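Local coordinates for fatty acid/retinol binding protein protein 7, isoform A, confirmed BY transcript evidence (Caenorhabditis elegans, PDB 2W9Y), which probably binds fatty acids such as oleic acid, and retinoids, as a secreted, all-helical lipid carrier of nematodes, at residues I27-V38 with E54-R65. Residues are numbered along the deposited sequence; the frame is centred on the assembly and turned at random. Where two conformers were deposited one is given.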
loop_
_atom_site.group_PDB
_atom_site.type_symbol
_atom_site.label_atom_id
_atom_site.label_comp_id
_atom_site.label_asym_id
_atom_site.label_seq_id
_atom_site.Cartn_x
_atom_site.Cartn_y
_atom_site.Cartn_z
ATOM N N ILE A 27 8.136 11.598 1.287
ATOM C CA ILE A 27 7.671 12.519 0.252
ATOM C C ILE A 27 7.865 13.946 0.747
ATOM O O ILE A 27 7.316 14.317 1.784
ATOM C CB ILE A 27 6.136 12.355 -0.020
ATOM C CG1 ILE A 27 5.792 10.954 -0.536
ATOM C CG2 ILE A 27 5.619 13.365 -1.047
ATOM C CD1 ILE A 27 6.771 10.441 -1.571
ATOM N N THR A 28 8.624 14.740 -0.005
ATOM C CA THR A 28 8.867 16.152 0.327
ATOM C C THR A 28 7.735 17.021 -0.198
ATOM O O THR A 28 6.862 16.560 -0.958
ATOM C CB THR A 28 10.175 16.642 -0.344
ATOM O OG1 THR A 28 10.047 16.479 -1.763
ATOM C CG2 THR A 28 11.411 15.890 0.128
ATOM N N ALA A 29 7.765 18.313 0.141
ATOM C CA ALA A 29 6.654 19.161 -0.222
ATOM C C ALA A 29 6.639 19.329 -1.729
ATOM O O ALA A 29 5.540 19.488 -2.327
ATOM C CB ALA A 29 6.773 20.554 0.456
ATOM N N ASP A 30 7.820 19.312 -2.354
ATOM C CA ASP A 30 7.817 19.469 -3.840
ATOM C C ASP A 30 7.520 18.151 -4.593
ATOM O O ASP A 30 7.093 18.189 -5.767
ATOM C CB ASP A 30 9.113 20.079 -4.370
ATOM C CG ASP A 30 10.296 19.181 -4.167
ATOM O OD1 ASP A 30 10.640 18.940 -3.013
ATOM O OD2 ASP A 30 10.879 18.673 -5.157
ATOM N N GLU A 31 7.686 17.018 -3.900
ATOM C CA GLU A 31 7.362 15.689 -4.478
ATOM C C GLU A 31 5.878 15.329 -4.517
ATOM O O GLU A 31 5.395 14.706 -5.479
ATOM C CB GLU A 31 8.126 14.612 -3.741
ATOM C CG GLU A 31 9.643 14.603 -4.133
ATOM C CD GLU A 31 10.454 13.785 -3.165
ATOM O OE1 GLU A 31 9.892 13.252 -2.180
ATOM O OE2 GLU A 31 11.676 13.631 -3.358
ATOM N N LYS A 32 5.146 15.729 -3.474
ATOM C CA LYS A 32 3.740 15.397 -3.413
ATOM C C LYS A 32 2.965 15.854 -4.668
ATOM O O LYS A 32 2.168 15.102 -5.203
ATOM C CB LYS A 32 3.107 15.921 -2.121
ATOM C CG LYS A 32 1.703 15.417 -1.959
ATOM C CD LYS A 32 1.082 15.870 -0.655
ATOM C CE LYS A 32 -0.394 15.536 -0.594
ATOM N NZ LYS A 32 -0.993 16.237 0.587
ATOM N N PRO A 33 3.203 17.094 -5.146
ATOM C CA PRO A 33 2.413 17.525 -6.296
ATOM C C PRO A 33 2.735 16.706 -7.555
ATOM O O PRO A 33 1.906 16.643 -8.453
ATOM C CB PRO A 33 2.823 18.996 -6.513
ATOM C CG PRO A 33 3.383 19.438 -5.249
ATOM C CD PRO A 33 3.882 18.205 -4.457
ATOM N N VAL A 34 3.939 16.133 -7.629
ATOM C CA VAL A 34 4.266 15.210 -8.748
ATOM C C VAL A 34 3.339 13.997 -8.660
ATOM O O VAL A 34 2.712 13.612 -9.640
ATOM C CB VAL A 34 5.736 14.722 -8.731
ATOM C CG1 VAL A 34 6.003 13.655 -9.858
ATOM C CG2 VAL A 34 6.718 15.890 -8.843
ATOM N N LEU A 35 3.182 13.416 -7.475
ATOM C CA LEU A 35 2.289 12.247 -7.360
ATOM C C LEU A 35 0.849 12.639 -7.645
ATOM O O LEU A 35 0.120 11.920 -8.300
ATOM C CB LEU A 35 2.361 11.675 -5.915
ATOM C CG LEU A 35 3.784 11.144 -5.601
ATOM C CD1 LEU A 35 3.894 10.644 -4.166
ATOM C CD2 LEU A 35 4.182 10.022 -6.660
ATOM N N HIS A 36 0.436 13.784 -7.122
ATOM C CA HIS A 36 -0.901 14.306 -7.372
ATOM C C HIS A 36 -1.156 14.404 -8.859
ATOM O O HIS A 36 -2.144 13.866 -9.345
ATOM C CB HIS A 36 -1.023 15.732 -6.727
ATOM C CG HIS A 36 -2.426 16.238 -6.610
ATOM N ND1 HIS A 36 -3.126 16.755 -7.675
ATOM C CD2 HIS A 36 -3.234 16.359 -5.538
ATOM C CE1 HIS A 36 -4.329 17.125 -7.283
ATOM N NE2 HIS A 36 -4.418 16.914 -5.982
ATOM N N GLU A 37 -0.315 15.132 -9.590
ATOM C CA GLU A 37 -0.529 15.272 -11.045
ATOM C C GLU A 37 -0.663 13.893 -11.757
ATOM O O GLU A 37 -1.534 13.673 -12.640
ATOM C CB GLU A 37 0.620 16.124 -11.618
ATOM C CG GLU A 37 0.515 16.669 -13.046
ATOM C CD GLU A 37 1.851 17.297 -13.530
ATOM O OE1 GLU A 37 2.732 17.600 -12.677
ATOM O OE2 GLU A 37 2.020 17.504 -14.765
ATOM N N VAL A 38 0.163 12.946 -11.390
ATOM C CA VAL A 38 0.156 11.678 -12.118
ATOM C C VAL A 38 -1.021 10.849 -11.733
ATOM O O VAL A 38 -1.689 10.308 -12.632
ATOM C CB VAL A 38 1.427 10.835 -11.874
ATOM C CG1 VAL A 38 1.248 9.429 -12.494
ATOM C CG2 VAL A 38 2.592 11.521 -12.496
ATOM N N GLU A 54 5.195 6.828 -15.485
ATOM C CA GLU A 54 4.753 8.214 -15.517
ATOM C C GLU A 54 5.395 9.109 -14.438
ATOM O O GLU A 54 5.812 10.261 -14.711
ATOM C CB GLU A 54 3.238 8.251 -15.351
ATOM C CG GLU A 54 2.485 7.700 -16.563
ATOM C CD GLU A 54 1.027 7.405 -16.228
ATOM O OE1 GLU A 54 0.509 8.017 -15.267
ATOM O OE2 GLU A 54 0.391 6.567 -16.914
ATOM N N VAL A 55 5.472 8.597 -13.216
ATOM C CA VAL A 55 6.127 9.354 -12.182
ATOM C C VAL A 55 7.587 9.621 -12.512
ATOM O O VAL A 55 8.094 10.738 -12.276
ATOM C CB VAL A 55 6.054 8.632 -10.781
ATOM C CG1 VAL A 55 6.906 9.370 -9.743
ATOM C CG2 VAL A 55 4.586 8.435 -10.253
ATOM N N SER A 56 8.284 8.617 -13.053
ATOM C CA SER A 56 9.749 8.726 -13.178
ATOM C C SER A 56 10.093 9.694 -14.312
ATOM O O SER A 56 11.114 10.366 -14.278
ATOM C CB SER A 56 10.386 7.354 -13.421
ATOM O OG SER A 56 9.904 6.381 -12.504
ATOM N N LYS A 57 9.206 9.760 -15.293
ATOM C CA LYS A 57 9.274 10.726 -16.398
ATOM C C LYS A 57 9.370 12.149 -15.835
ATOM O O LYS A 57 10.087 13.005 -16.349
ATOM C CB LYS A 57 8.003 10.593 -17.253
ATOM C CG LYS A 57 7.624 11.821 -18.113
ATOM C CD LYS A 57 6.781 11.417 -19.351
ATOM C CE LYS A 57 6.685 12.547 -20.392
ATOM N NZ LYS A 57 6.567 12.033 -21.798
ATOM N N LYS A 58 8.617 12.382 -14.764
ATOM C CA LYS A 58 8.554 13.691 -14.140
ATOM C C LYS A 58 9.606 13.941 -13.063
ATOM O O LYS A 58 10.030 15.064 -12.904
ATOM C CB LYS A 58 7.157 13.908 -13.598
ATOM C CG LYS A 58 6.181 14.304 -14.696
ATOM C CD LYS A 58 4.781 13.896 -14.374
ATOM C CE LYS A 58 3.737 14.895 -14.952
ATOM N NZ LYS A 58 4.194 15.695 -16.152
ATOM N N HIS A 59 10.045 12.889 -12.382
ATOM C CA HIS A 59 10.915 12.942 -11.219
ATOM C C HIS A 59 11.564 11.541 -11.028
ATOM O O HIS A 59 10.963 10.632 -10.402
ATOM C CB HIS A 59 10.083 13.263 -9.986
ATOM C CG HIS A 59 10.906 13.745 -8.837
ATOM N ND1 HIS A 59 11.847 12.955 -8.210
ATOM C CD2 HIS A 59 10.958 14.950 -8.225
ATOM C CE1 HIS A 59 12.431 13.641 -7.242
ATOM N NE2 HIS A 59 11.902 14.856 -7.221
ATOM N N PRO A 60 12.761 11.349 -11.592
ATOM C CA PRO A 60 13.402 10.038 -11.621
ATOM C C PRO A 60 13.525 9.469 -10.256
ATOM O O PRO A 60 13.217 8.284 -10.064
ATOM C CB PRO A 60 14.779 10.349 -12.191
ATOM C CG PRO A 60 14.423 11.362 -13.259
ATOM C CD PRO A 60 13.330 12.247 -12.627
ATOM N N GLU A 61 13.980 10.285 -9.310
ATOM C CA GLU A 61 14.277 9.776 -7.974
ATOM C C GLU A 61 13.051 9.359 -7.227
ATOM O O GLU A 61 13.069 8.366 -6.508
ATOM C CB GLU A 61 14.987 10.870 -7.155
ATOM C CG GLU A 61 16.375 11.144 -7.661
ATOM C CD GLU A 61 17.292 10.081 -7.183
ATOM O OE1 GLU A 61 16.780 9.245 -6.379
ATOM O OE2 GLU A 61 18.484 10.075 -7.566
ATOM N N LEU A 62 11.979 10.139 -7.366
ATOM C CA LEU A 62 10.716 9.724 -6.836
ATOM C C LEU A 62 10.263 8.375 -7.419
ATOM O O LEU A 62 9.759 7.505 -6.674
ATOM C CB LEU A 62 9.653 10.816 -7.112
ATOM C CG LEU A 62 8.347 10.740 -6.369
ATOM C CD1 LEU A 62 8.647 10.601 -4.862
ATOM C CD2 LEU A 62 7.457 11.970 -6.719
ATOM N N GLY A 63 10.393 8.206 -8.739
ATOM C CA GLY A 63 9.975 6.951 -9.390
ATOM C C GLY A 63 10.816 5.747 -8.945
ATOM O O GLY A 63 10.316 4.624 -8.793
ATOM N N LYS A 64 12.095 5.985 -8.754
ATOM C CA LYS A 64 12.990 4.953 -8.188
ATOM C C LYS A 64 12.468 4.491 -6.803
ATOM O O LYS A 64 12.384 3.273 -6.513
ATOM C CB LYS A 64 14.450 5.475 -8.071
ATOM C CG LYS A 64 15.348 4.572 -7.257
ATOM C CD LYS A 64 16.718 5.169 -6.903
ATOM C CE LYS A 64 16.645 5.999 -5.606
ATOM N NZ LYS A 64 16.691 5.029 -4.453
ATOM N N ARG A 65 12.157 5.464 -5.944
ATOM C CA ARG A 65 11.611 5.133 -4.606
ATOM C C ARG A 65 10.244 4.388 -4.672
ATOM O O ARG A 65 10.019 3.393 -3.936
ATOM C CB ARG A 65 11.533 6.393 -3.721
ATOM C CG ARG A 65 12.856 6.919 -3.131
ATOM C CD ARG A 65 12.430 8.008 -2.090
ATOM N NE ARG A 65 12.589 9.245 -2.764
ATOM C CZ ARG A 65 11.920 10.360 -2.574
ATOM N NH1 ARG A 65 10.916 10.485 -1.700
ATOM N NH2 ARG A 65 12.306 11.377 -3.312
HETATM O O HOH W 1 13.242 15.432 -4.415
#
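Leu62 fits between Ile27, Val34 and Leu35 where, in this all-helical fold of the fatty-acid and retinol-binding family, helix 32-39 packs against the bend between helices 51-58 and 60-75. Its two methyls divide the work: CD1 meets Ile27 CD1 at 3.8 Å, while CD2 lies against both Leu35 and Val34. Val55 and Val38 extend this apolar seam, their compact branched side chains holding methyls close to the helix surface; Val55 CG2 meets Leu35 CD2 at 3.9 Å and also Val38 CG1. Segments 32-38 and 54-58 run roughly antiparallel, 136° between their N-to-C directions.

Salt bridges flank the seam. At one end NH1 of Arg65 donates to OE1 of Glu31 at 3.0 Å, the planes of guanidinium and carboxylate 43° apart; NH2 also pairs with OE2, at a doubtfully short separation. One guanidinium face lies against Leu62 CD1, offset toward the rim, and Ser26 takes a further bond from NH1. At the other, exposed end Lys58 makes a weak bridge to Glu37.

Second-shell bonds hold these groups. His59 is the N-cap of helix 60-75, its ND1 accepting from Leu62 N at 2.9 Å, while a water links its NE2 to Glu31 OE2. Thr28 N reaches Glu31 OE1 at 2.9 Å, from the carboxylate face opposite Arg65 NH1.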